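Local coordinates for probable glucarate dehydratase (Mycobacterium smegmatis str. MC2 155, PDB 3VDG), which probably dehydrates glucarate or a related acid sugar, using the metal-assisted chemistry of the enolase superfamily, at residues G161-Y172 against A360-T371; H81-I92 against V131-F139. One frame throughout, in Å; residues are numbered along the deposited sequence. Where two conformers were deposited one is given.

Overall arrangement
The chain starts with the three-stranded antiparallel sheet 30-41, 55-65 and 70-75, and helix 79-92 follows. Contact 2 sets this helix against the start of helix 131-151, closing a loop of 38 residues that includes helix 100-111. Helix 131-151 then leads through G161 into strand 166-174, and contact 1 opens on this stretch. It closes much later, after 187 residues and most of the barrel's strands and helices, when the chain leaves helix 349-360 and returns beside its first barrel strand. The two contacts are in series, neither nested nor crossed, with centres 27 Å apart. Contact 2 holds the helical layer of the N-terminal domain; contact 1 joins the beginning and end of the barrel.

Contact 1 (G161-Y172 against A360-T371); sequences GAVRDAVPFSAY and AATPNLTYACDT
P168 and S170 meet C369 backbone to backbone, on either side of F169. C369 N donates to P168 O and S170 N to C369 O, both at 2.9 Å, forming a single beta bridge; proline fits because the bridge uses its carbonyl and needs no N-H from it. Farther back, V163 N reaches A360 O at 2.8 Å, and small A162 and A361 let the backbones come close.

R164 binds the T362-L365 turn. A bend at chi3 (63°) directs its guanidinium to two carbonyls at its edge: NH2 to T362 O at 2.7 Å, nearly straight at 174°, and NH1 to P363 O at 3.1 Å. T362 O also accepts L365 N from the opposite face of its plane, so two bonds grip it. V163 CG2 lies over one guanidinium face, L365 O over the other. An arginine, with N-H groups fanning out in one plane, suits adjacent turn carbonyls.

Apolar contact centres on F169. C369 SG sits above the ring face, 5.0 Å from its centroid, while C369 CB touches F169 CD1 at 3.6 Å; T371 crosses this side chain at about a right angle. The single methyl of A360 meets V167 CG2 at 4.1 Å. S170 OG makes weak, alternative approaches to D370 OD1 and C369 O; the D370 carboxylate also forms salt bridges with K214 and R242.

Y172, whose OH bonds K216 NZ, lies beside bound acetate and formate, consistent with the active-site pocket. V167 and F169 rest on V356 of helix 349-360, and the segment after that helix closes the enolase-superfamily barrel against its first strand. Strand 166-174 lies between the next barrel strand, 213-216, parallel to it, and strand 392-394, antiparallel on its other side.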
loop_
_atom_site.group_PDB
_atom_site.type_symbol
_atom_site.label_atom_id
_atom_site.label_comp_id
_atom_site.label_asym_id
_atom_site.label_seq_id
_atom_site.Cartn_x
_atom_site.Cartn_y
_atom_site.Cartn_z
ATOM N N GLY A 161 -8.662 9.298 -0.527
ATOM C CA GLY A 161 -9.991 9.873 -0.572
ATOM C C GLY A 161 -11.097 8.852 -0.413
ATOM O O GLY A 161 -10.963 7.695 -0.823
ATOM N N ALA A 162 -12.200 9.290 0.178
ATOM C CA ALA A 162 -13.380 8.449 0.365
ATOM C C ALA A 162 -13.859 7.934 -0.982
ATOM O O ALA A 162 -13.801 8.654 -1.987
ATOM C CB ALA A 162 -14.498 9.247 1.034
ATOM N N VAL A 163 -14.345 6.696 -0.997
ATOM C CA VAL A 163 -15.058 6.180 -2.163
ATOM C C VAL A 163 -16.540 5.949 -1.827
ATOM O O VAL A 163 -17.313 5.576 -2.702
ATOM C CB VAL A 163 -14.451 4.866 -2.712
ATOM C CG1 VAL A 163 -13.008 5.087 -3.132
ATOM C CG2 VAL A 163 -14.552 3.737 -1.684
ATOM N N ARG A 164 -16.922 6.151 -0.566
ATOM C CA ARG A 164 -18.326 5.990 -0.125
ATOM C C ARG A 164 -18.570 7.013 0.981
ATOM O O ARG A 164 -17.625 7.405 1.670
ATOM C CB ARG A 164 -18.623 4.557 0.358
ATOM C CG ARG A 164 -17.691 4.040 1.468
ATOM C CD ARG A 164 -17.908 2.551 1.768
ATOM N NE ARG A 164 -17.607 1.673 0.631
ATOM C CZ ARG A 164 -16.398 1.197 0.333
ATOM N NH1 ARG A 164 -16.244 0.428 -0.730
ATOM N NH2 ARG A 164 -15.331 1.502 1.078
ATOM N N ASP A 165 -19.815 7.457 1.158
ATOM C CA ASP A 165 -20.030 8.525 2.131
ATOM C C ASP A 165 -20.364 8.001 3.527
ATOM O O ASP A 165 -20.379 8.762 4.492
ATOM C CB ASP A 165 -21.058 9.563 1.641
ATOM C CG ASP A 165 -22.464 9.006 1.541
ATOM O OD1 ASP A 165 -23.376 9.775 1.166
ATOM O OD2 ASP A 165 -22.664 7.809 1.837
ATOM N N ALA A 166 -20.590 6.700 3.645
ATOM C CA ALA A 166 -20.993 6.120 4.925
ATOM C C ALA A 166 -20.456 4.702 4.999
ATOM O O ALA A 166 -20.332 4.044 3.981
ATOM C CB ALA A 166 -22.519 6.088 5.011
ATOM N N VAL A 167 -20.155 4.235 6.201
ATOM C CA VAL A 167 -19.575 2.900 6.376
ATOM C C VAL A 167 -20.556 1.983 7.126
ATOM O O VAL A 167 -20.952 2.283 8.244
ATOM C CB VAL A 167 -18.272 2.983 7.181
ATOM C CG1 VAL A 167 -17.748 1.579 7.472
ATOM C CG2 VAL A 167 -17.230 3.786 6.391
ATOM N N PRO A 168 -20.942 0.860 6.505
ATOM C CA PRO A 168 -21.879 -0.072 7.140
ATOM C C PRO A 168 -21.187 -0.971 8.163
ATOM O O PRO A 168 -20.054 -1.408 7.939
ATOM C CB PRO A 168 -22.419 -0.894 5.952
ATOM C CG PRO A 168 -21.352 -0.809 4.919
ATOM C CD PRO A 168 -20.722 0.555 5.080
ATOM N N PHE A 169 -21.861 -1.211 9.285
ATOM C CA PHE A 169 -21.348 -2.063 10.340
ATOM C C PHE A 169 -22.314 -3.218 10.587
ATOM O O PHE A 169 -23.487 -3.170 10.185
ATOM C CB PHE A 169 -21.163 -1.279 11.630
ATOM C CG PHE A 169 -19.994 -0.338 11.600
ATOM C CD1 PHE A 169 -18.777 -0.695 12.178
ATOM C CD2 PHE A 169 -20.109 0.907 10.991
ATOM C CE1 PHE A 169 -17.683 0.173 12.143
ATOM C CE2 PHE A 169 -19.028 1.780 10.961
ATOM C CZ PHE A 169 -17.815 1.412 11.531
ATOM N N SER A 170 -21.815 -4.256 11.250
ATOM C CA SER A 170 -22.655 -5.413 11.585
ATOM C C SER A 170 -23.122 -5.357 13.037
ATOM O O SER A 170 -22.555 -4.633 13.856
ATOM C CB SER A 170 -21.892 -6.712 11.344
ATOM O OG SER A 170 -20.728 -6.741 12.145
ATOM N N ALA A 171 -24.176 -6.115 13.334
ATOM C CA ALA A 171 -24.646 -6.341 14.700
ATOM C C ALA A 171 -23.776 -7.473 15.267
ATOM O O ALA A 171 -23.775 -8.583 14.730
ATOM C CB ALA A 171 -26.105 -6.802 14.645
ATOM N N TYR A 172 -23.033 -7.195 16.333
ATOM C CA TYR A 172 -22.096 -8.167 16.890
ATOM C C TYR A 172 -22.759 -8.842 18.104
ATOM O O TYR A 172 -22.751 -8.292 19.196
ATOM C CB TYR A 172 -20.805 -7.443 17.317
ATOM C CG TYR A 172 -19.571 -8.330 17.396
ATOM C CD1 TYR A 172 -19.680 -9.698 17.647
ATOM C CD2 TYR A 172 -18.294 -7.791 17.237
ATOM C CE1 TYR A 172 -18.557 -10.510 17.726
ATOM C CE2 TYR A 172 -17.162 -8.599 17.312
ATOM C CZ TYR A 172 -17.299 -9.951 17.560
ATOM O OH TYR A 172 -16.184 -10.754 17.633
ATOM N N ALA A 360 -13.995 4.090 4.704
ATOM C CA ALA A 360 -14.543 4.973 3.678
ATOM C C ALA A 360 -13.613 5.069 2.461
ATOM O O ALA A 360 -14.090 5.175 1.326
ATOM C CB ALA A 360 -14.819 6.352 4.252
ATOM N N ALA A 361 -12.300 5.038 2.708
ATOM C CA ALA A 361 -11.267 5.222 1.675
ATOM C C ALA A 361 -10.775 3.932 1.023
ATOM O O ALA A 361 -9.849 3.946 0.214
ATOM C CB ALA A 361 -10.075 5.982 2.262
ATOM N N THR A 362 -11.369 2.804 1.387
ATOM C CA THR A 362 -10.876 1.517 0.896
ATOM C C THR A 362 -11.857 0.938 -0.122
ATOM O O THR A 362 -12.925 0.472 0.244
ATOM C CB THR A 362 -10.683 0.539 2.066
ATOM O OG1 THR A 362 -9.755 1.114 2.990
ATOM C CG2 THR A 362 -10.113 -0.804 1.570
ATOM N N PRO A 363 -11.489 0.964 -1.409
ATOM C CA PRO A 363 -12.445 0.529 -2.437
ATOM C C PRO A 363 -12.946 -0.903 -2.198
ATOM O O PRO A 363 -14.142 -1.165 -2.333
ATOM C CB PRO A 363 -11.637 0.628 -3.754
ATOM C CG PRO A 363 -10.499 1.543 -3.436
ATOM C CD PRO A 363 -10.197 1.400 -1.971
ATOM N N ASN A 364 -12.049 -1.817 -1.820
ATOM C CA ASN A 364 -12.429 -3.244 -1.710
ATOM C C ASN A 364 -12.910 -3.673 -0.312
ATOM O O ASN A 364 -13.047 -4.870 -0.038
ATOM C CB ASN A 364 -11.302 -4.177 -2.205
ATOM C CG ASN A 364 -9.991 -3.972 -1.444
ATOM O OD1 ASN A 364 -9.644 -2.848 -1.104
ATOM N ND2 ASN A 364 -9.249 -5.062 -1.192
ATOM N N LEU A 365 -13.155 -2.718 0.583
ATOM C CA LEU A 365 -13.741 -3.076 1.888
ATOM C C LEU A 365 -15.239 -2.939 1.760
ATOM O O LEU A 365 -15.792 -1.881 2.055
ATOM C CB LEU A 365 -13.226 -2.200 3.032
ATOM C CG LEU A 365 -13.251 -2.928 4.393
ATOM C CD1 LEU A 365 -12.547 -2.141 5.489
ATOM C CD2 LEU A 365 -14.670 -3.284 4.817
ATOM N N THR A 366 -15.885 -4.009 1.298
ATOM C CA THR A 366 -17.309 -3.968 0.991
ATOM C C THR A 366 -18.175 -4.735 2.000
ATOM O O THR A 366 -19.376 -4.481 2.091
ATOM C CB THR A 366 -17.570 -4.495 -0.432
ATOM O OG1 THR A 366 -16.923 -5.766 -0.586
ATOM C CG2 THR A 366 -17.000 -3.509 -1.457
ATOM N N TYR A 367 -17.573 -5.659 2.751
ATOM C CA TYR A 367 -18.269 -6.295 3.872
ATOM C C TYR A 367 -18.540 -5.287 4.978
ATOM O O TYR A 367 -17.751 -4.370 5.212
ATOM C CB TYR A 367 -17.446 -7.443 4.464
ATOM C CG TYR A 367 -17.322 -8.665 3.590
ATOM C CD1 TYR A 367 -18.433 -9.449 3.286
ATOM C CD2 TYR A 367 -16.095 -9.043 3.073
ATOM C CE1 TYR A 367 -18.321 -10.570 2.477
ATOM C CE2 TYR A 367 -15.969 -10.171 2.284
ATOM C CZ TYR A 367 -17.083 -10.930 1.991
ATOM O OH TYR A 367 -16.946 -12.037 1.196
ATOM N N ALA A 368 -19.649 -5.453 5.686
ATOM C CA ALA A 368 -19.924 -4.588 6.818
ATOM C C ALA A 368 -18.818 -4.788 7.867
ATOM O O ALA A 368 -18.382 -5.914 8.078
ATOM C CB ALA A 368 -21.293 -4.935 7.396
ATOM N N CYS A 369 -18.360 -3.716 8.516
ATOM C CA CYS A 369 -17.329 -3.821 9.563
ATOM C C CYS A 369 -17.899 -4.296 10.898
ATOM O O CYS A 369 -18.988 -3.895 11.294
ATOM C CB CYS A 369 -16.654 -2.454 9.809
ATOM S SG CYS A 369 -15.783 -1.778 8.360
ATOM N N ASP A 370 -17.141 -5.115 11.620
ATOM C CA ASP A 370 -17.487 -5.417 13.015
ATOM C C ASP A 370 -17.324 -4.176 13.898
ATOM O O ASP A 370 -16.442 -3.350 13.665
ATOM C CB ASP A 370 -16.554 -6.505 13.557
ATOM C CG ASP A 370 -16.804 -7.884 12.914
ATOM O OD1 ASP A 370 -17.827 -8.064 12.229
ATOM O OD2 ASP A 370 -15.975 -8.790 13.130
ATOM N N THR A 371 -18.164 -4.049 14.920
ATOM C CA THR A 371 -17.908 -3.086 15.991
ATOM C C THR A 371 -18.544 -3.615 17.271
ATOM O O THR A 371 -19.543 -4.327 17.216
ATOM C CB THR A 371 -18.496 -1.694 15.679
ATOM O OG1 THR A 371 -18.238 -0.800 16.777
ATOM C CG2 THR A 371 -20.012 -1.789 15.447
HETATM O O HOH W 1 -17.989 -1.648 5.870
HETATM O O HOH W 2 -22.331 -4.356 16.622
#

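Contact 2 (H81-I92 against V131-F139); sequences HLERLQAAAHAI and VVDRVFSPF
Helices 81-92 and 131-139 cross at -63°, their axes 9.7 Å apart at closest approach, and L85 and V135 bring their CA atoms to 6.0 Å. The second helix kinks at P138, whose nitrogen has no bond to the turn before.

V135 and F139 act as knobs. V135 sits among H81, R84, L85 and A88; with CG1 anti to the backbone N (chi1 177°), that methyl meets A88 CB at 3.6 Å, while CG2 faces R84 CB. F139 fills the next hole, between L85, A88, A89 and I92. Its CE2 touches A88 CB at 3.6 Å, and the ring turns its edge to L85 O, 3.5 Å from CZ. The short side chains of A88 and A89 let the ring come close to the helix backbone, and L85 CD2 and I92 CD1 pack against it.

R84 lays one guanidinium face over V131 CG1, 3.7 Å from its NH1, while NH2 forms a salt bridge with D118. H81 turns CE1 toward R134 O, its NE2 being bonded to T75 OG1.

L85, P138 and F139 also rest on strand 55-65, so this knobs-into-holes pair packs on the antiparallel sheet, as in the N-terminal capping domain of the enolase superfamily.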
loop_
_atom_site.group_PDB
_atom_site.type_symbol
_atom_site.label_atom_id
_atom_site.label_comp_id
_atom_site.label_asym_id
_atom_site.label_seq_id
_atom_site.Cartn_x
_atom_site.Cartn_y
_atom_site.Cartn_z
ATOM N N HIS A 81 1.964 -3.011 27.521
ATOM C CA HIS A 81 1.692 -2.120 26.387
ATOM C C HIS A 81 1.837 -0.665 26.783
ATOM O O HIS A 81 2.392 0.128 26.038
ATOM C CB HIS A 81 0.288 -2.392 25.817
ATOM C CG HIS A 81 0.043 -1.785 24.443
ATOM N ND1 HIS A 81 0.805 -2.076 23.373
ATOM C CD2 HIS A 81 -0.963 -0.921 23.986
ATOM C CE1 HIS A 81 0.333 -1.414 22.282
ATOM N NE2 HIS A 81 -0.745 -0.702 22.665
ATOM N N LEU A 82 1.334 -0.287 27.955
ATOM C CA LEU A 82 1.507 1.093 28.443
ATOM C C LEU A 82 2.977 1.509 28.556
ATOM O O LEU A 82 3.349 2.653 28.231
ATOM C CB LEU A 82 0.819 1.288 29.799
ATOM C CG LEU A 82 -0.703 1.197 29.807
ATOM C CD1 LEU A 82 -1.212 1.444 31.219
ATOM C CD2 LEU A 82 -1.313 2.205 28.839
ATOM N N GLU A 83 3.807 0.596 29.038
ATOM C CA GLU A 83 5.256 0.823 29.104
ATOM C C GLU A 83 5.844 0.991 27.714
ATOM O O GLU A 83 6.706 1.845 27.496
ATOM C CB GLU A 83 5.964 -0.360 29.773
ATOM C CG GLU A 83 5.556 -0.583 31.219
ATOM C CD GLU A 83 6.146 -1.853 31.812
ATOM O OE1 GLU A 83 6.851 -2.593 31.089
ATOM O OE2 GLU A 83 5.902 -2.113 33.009
ATOM N N ARG A 84 5.421 0.151 26.775
ATOM C CA ARG A 84 5.912 0.296 25.401
ATOM C C ARG A 84 5.471 1.621 24.790
ATOM O O ARG A 84 6.241 2.261 24.070
ATOM C CB ARG A 84 5.445 -0.870 24.518
ATOM C CG ARG A 84 6.227 -2.153 24.811
ATOM C CD ARG A 84 5.494 -3.371 24.269
ATOM N NE ARG A 84 6.223 -4.608 24.559
ATOM C CZ ARG A 84 5.706 -5.828 24.442
ATOM N NH1 ARG A 84 4.455 -5.996 24.029
ATOM N NH2 ARG A 84 6.449 -6.887 24.726
ATOM N N LEU A 85 4.233 2.018 25.060
ATOM C CA LEU A 85 3.731 3.273 24.518
ATOM C C LEU A 85 4.577 4.436 25.057
ATOM O O LEU A 85 4.868 5.379 24.329
ATOM C CB LEU A 85 2.265 3.483 24.874
ATOM C CG LEU A 85 1.264 2.528 24.224
ATOM C CD1 LEU A 85 -0.121 2.756 24.814
ATOM C CD2 LEU A 85 1.263 2.712 22.713
ATOM N N GLN A 86 4.964 4.364 26.310
ATOM C CA GLN A 86 5.797 5.423 26.923
ATOM C C GLN A 86 7.167 5.450 26.261
ATOM O O GLN A 86 7.652 6.477 25.967
ATOM C CB GLN A 86 5.938 5.212 28.439
ATOM C CG GLN A 86 4.668 5.517 29.212
ATOM C CD GLN A 86 4.260 6.974 29.086
ATOM O OE1 GLN A 86 5.108 7.867 29.089
ATOM N NE2 GLN A 86 2.963 7.220 28.969
ATOM N N ALA A 87 7.761 4.304 26.013
ATOM C CA ALA A 87 9.056 4.254 25.346
ATOM C C ALA A 87 8.972 4.804 23.896
ATOM O O ALA A 87 9.874 5.499 23.430
ATOM C CB ALA A 87 9.607 2.835 25.361
ATOM N N ALA A 88 7.869 4.515 23.214
ATOM C CA ALA A 88 7.639 4.991 21.851
ATOM C C ALA A 88 7.502 6.496 21.850
ATOM O O ALA A 88 8.095 7.184 21.024
ATOM C CB ALA A 88 6.364 4.362 21.274
ATOM N N ALA A 89 6.684 7.001 22.762
ATOM C CA ALA A 89 6.463 8.442 22.866
ATOM C C ALA A 89 7.792 9.173 23.033
ATOM O O ALA A 89 8.030 10.206 22.394
ATOM C CB ALA A 89 5.536 8.751 24.035
ATOM N N HIS A 90 8.666 8.644 23.884
ATOM C CA HIS A 90 9.963 9.286 24.128
ATOM C C HIS A 90 10.813 9.268 22.885
ATOM O O HIS A 90 11.481 10.256 22.544
ATOM C CB HIS A 90 10.693 8.609 25.294
ATOM C CG HIS A 90 12.063 9.187 25.576
ATOM N ND1 HIS A 90 12.236 10.359 26.221
ATOM C CD2 HIS A 90 13.338 8.706 25.286
ATOM C CE1 HIS A 90 13.552 10.620 26.329
ATOM N NE2 HIS A 90 14.226 9.609 25.756
ATOM N N ALA A 91 10.781 8.151 22.166
ATOM C CA ALA A 91 11.603 7.971 20.960
ATOM C C ALA A 91 11.243 8.895 19.794
ATOM O O ALA A 91 12.067 9.138 18.905
ATOM C CB ALA A 91 11.521 6.514 20.486
ATOM N N ILE A 92 10.013 9.380 19.750
ATOM C CA ILE A 92 9.578 10.111 18.543
ATOM C C ILE A 92 9.448 11.610 18.752
ATOM O O ILE A 92 9.080 12.323 17.832
ATOM C CB ILE A 92 8.265 9.551 17.960
ATOM C CG1 ILE A 92 7.129 9.738 18.953
ATOM C CG2 ILE A 92 8.441 8.071 17.663
ATOM C CD1 ILE A 92 5.784 9.282 18.396
ATOM N N VAL A 131 4.540 -6.655 17.468
ATOM C CA VAL A 131 4.577 -5.744 18.607
ATOM C C VAL A 131 4.821 -4.306 18.141
ATOM O O VAL A 131 4.203 -3.376 18.652
ATOM C CB VAL A 131 5.653 -6.131 19.635
ATOM C CG1 VAL A 131 5.764 -5.043 20.701
ATOM C CG2 VAL A 131 5.291 -7.459 20.286
ATOM N N VAL A 132 5.708 -4.127 17.170
ATOM C CA VAL A 132 6.007 -2.793 16.669
ATOM C C VAL A 132 4.731 -2.174 16.087
ATOM O O VAL A 132 4.385 -1.022 16.363
ATOM C CB VAL A 132 7.127 -2.824 15.624
ATOM C CG1 VAL A 132 7.228 -1.489 14.895
ATOM C CG2 VAL A 132 8.455 -3.154 16.306
ATOM N N ASP A 133 4.008 -2.951 15.298
ATOM C CA ASP A 133 2.771 -2.415 14.699
ATOM C C ASP A 133 1.696 -2.019 15.713
ATOM O O ASP A 133 1.039 -1.001 15.533
ATOM C CB ASP A 133 2.247 -3.326 13.585
ATOM C CG ASP A 133 3.066 -3.185 12.281
ATOM O OD1 ASP A 133 3.563 -2.070 11.977
ATOM O OD2 ASP A 133 3.216 -4.185 11.546
ATOM N N ARG A 134 1.513 -2.813 16.770
ATOM C CA ARG A 134 0.555 -2.473 17.819
ATOM C C ARG A 134 0.951 -1.189 18.547
ATOM O O ARG A 134 0.088 -0.405 18.940
ATOM C CB ARG A 134 0.425 -3.626 18.828
ATOM C CG ARG A 134 -0.531 -4.722 18.377
ATOM C CD ARG A 134 -0.588 -5.848 19.400
ATOM N NE ARG A 134 0.637 -6.637 19.346
ATOM C CZ ARG A 134 0.879 -7.696 20.112
ATOM N NH1 ARG A 134 -0.020 -8.108 21.010
ATOM N NH2 ARG A 134 2.021 -8.350 19.967
ATOM N N VAL A 135 2.256 -0.979 18.733
ATOM C CA VAL A 135 2.732 0.224 19.442
ATOM C C VAL A 135 2.699 1.459 18.544
ATOM O O VAL A 135 2.287 2.518 18.972
ATOM C CB VAL A 135 4.135 0.002 20.035
ATOM C CG1 VAL A 135 4.636 1.282 20.699
ATOM C CG2 VAL A 135 4.089 -1.160 21.039
ATOM N N PHE A 136 3.081 1.283 17.279
ATOM C CA PHE A 136 3.111 2.365 16.289
ATOM C C PHE A 136 1.702 2.841 15.962
ATOM O O PHE A 136 1.450 4.040 15.827
ATOM C CB PHE A 136 3.827 1.842 15.031
ATOM C CG PHE A 136 3.741 2.740 13.813
ATOM C CD1 PHE A 136 4.185 4.057 13.848
ATOM C CD2 PHE A 136 3.287 2.226 12.596
ATOM C CE1 PHE A 136 4.127 4.861 12.711
ATOM C CE2 PHE A 136 3.227 3.021 11.461
ATOM C CZ PHE A 136 3.653 4.343 11.516
ATOM N N SER A 137 0.774 1.897 15.845
ATOM C CA SER A 137 -0.576 2.231 15.406
ATOM C C SER A 137 -1.192 3.532 15.978
ATOM O O SER A 137 -1.551 4.433 15.213
ATOM C CB SER A 137 -1.515 1.041 15.665
ATOM O OG SER A 137 -2.817 1.372 15.244
ATOM N N PRO A 138 -1.359 3.634 17.319
ATOM C CA PRO A 138 -2.025 4.838 17.839
ATOM C C PRO A 138 -1.268 6.139 17.550
ATOM O O PRO A 138 -1.886 7.205 17.398
ATOM C CB PRO A 138 -2.059 4.602 19.361
ATOM C CG PRO A 138 -0.941 3.639 19.620
ATOM C CD PRO A 138 -0.947 2.721 18.405
ATOM N N PHE A 139 0.053 6.067 17.481
ATOM C CA PHE A 139 0.825 7.263 17.142
ATOM C C PHE A 139 0.638 7.637 15.685
ATOM O O PHE A 139 0.560 8.822 15.342
ATOM C CB PHE A 139 2.300 7.085 17.476
ATOM C CG PHE A 139 2.549 6.927 18.938
ATOM C CD1 PHE A 139 2.496 8.032 19.787
ATOM C CD2 PHE A 139 2.788 5.672 19.477
ATOM C CE1 PHE A 139 2.678 7.889 21.156
ATOM C CE2 PHE A 139 2.989 5.526 20.850
ATOM C CZ PHE A 139 2.941 6.636 21.683
#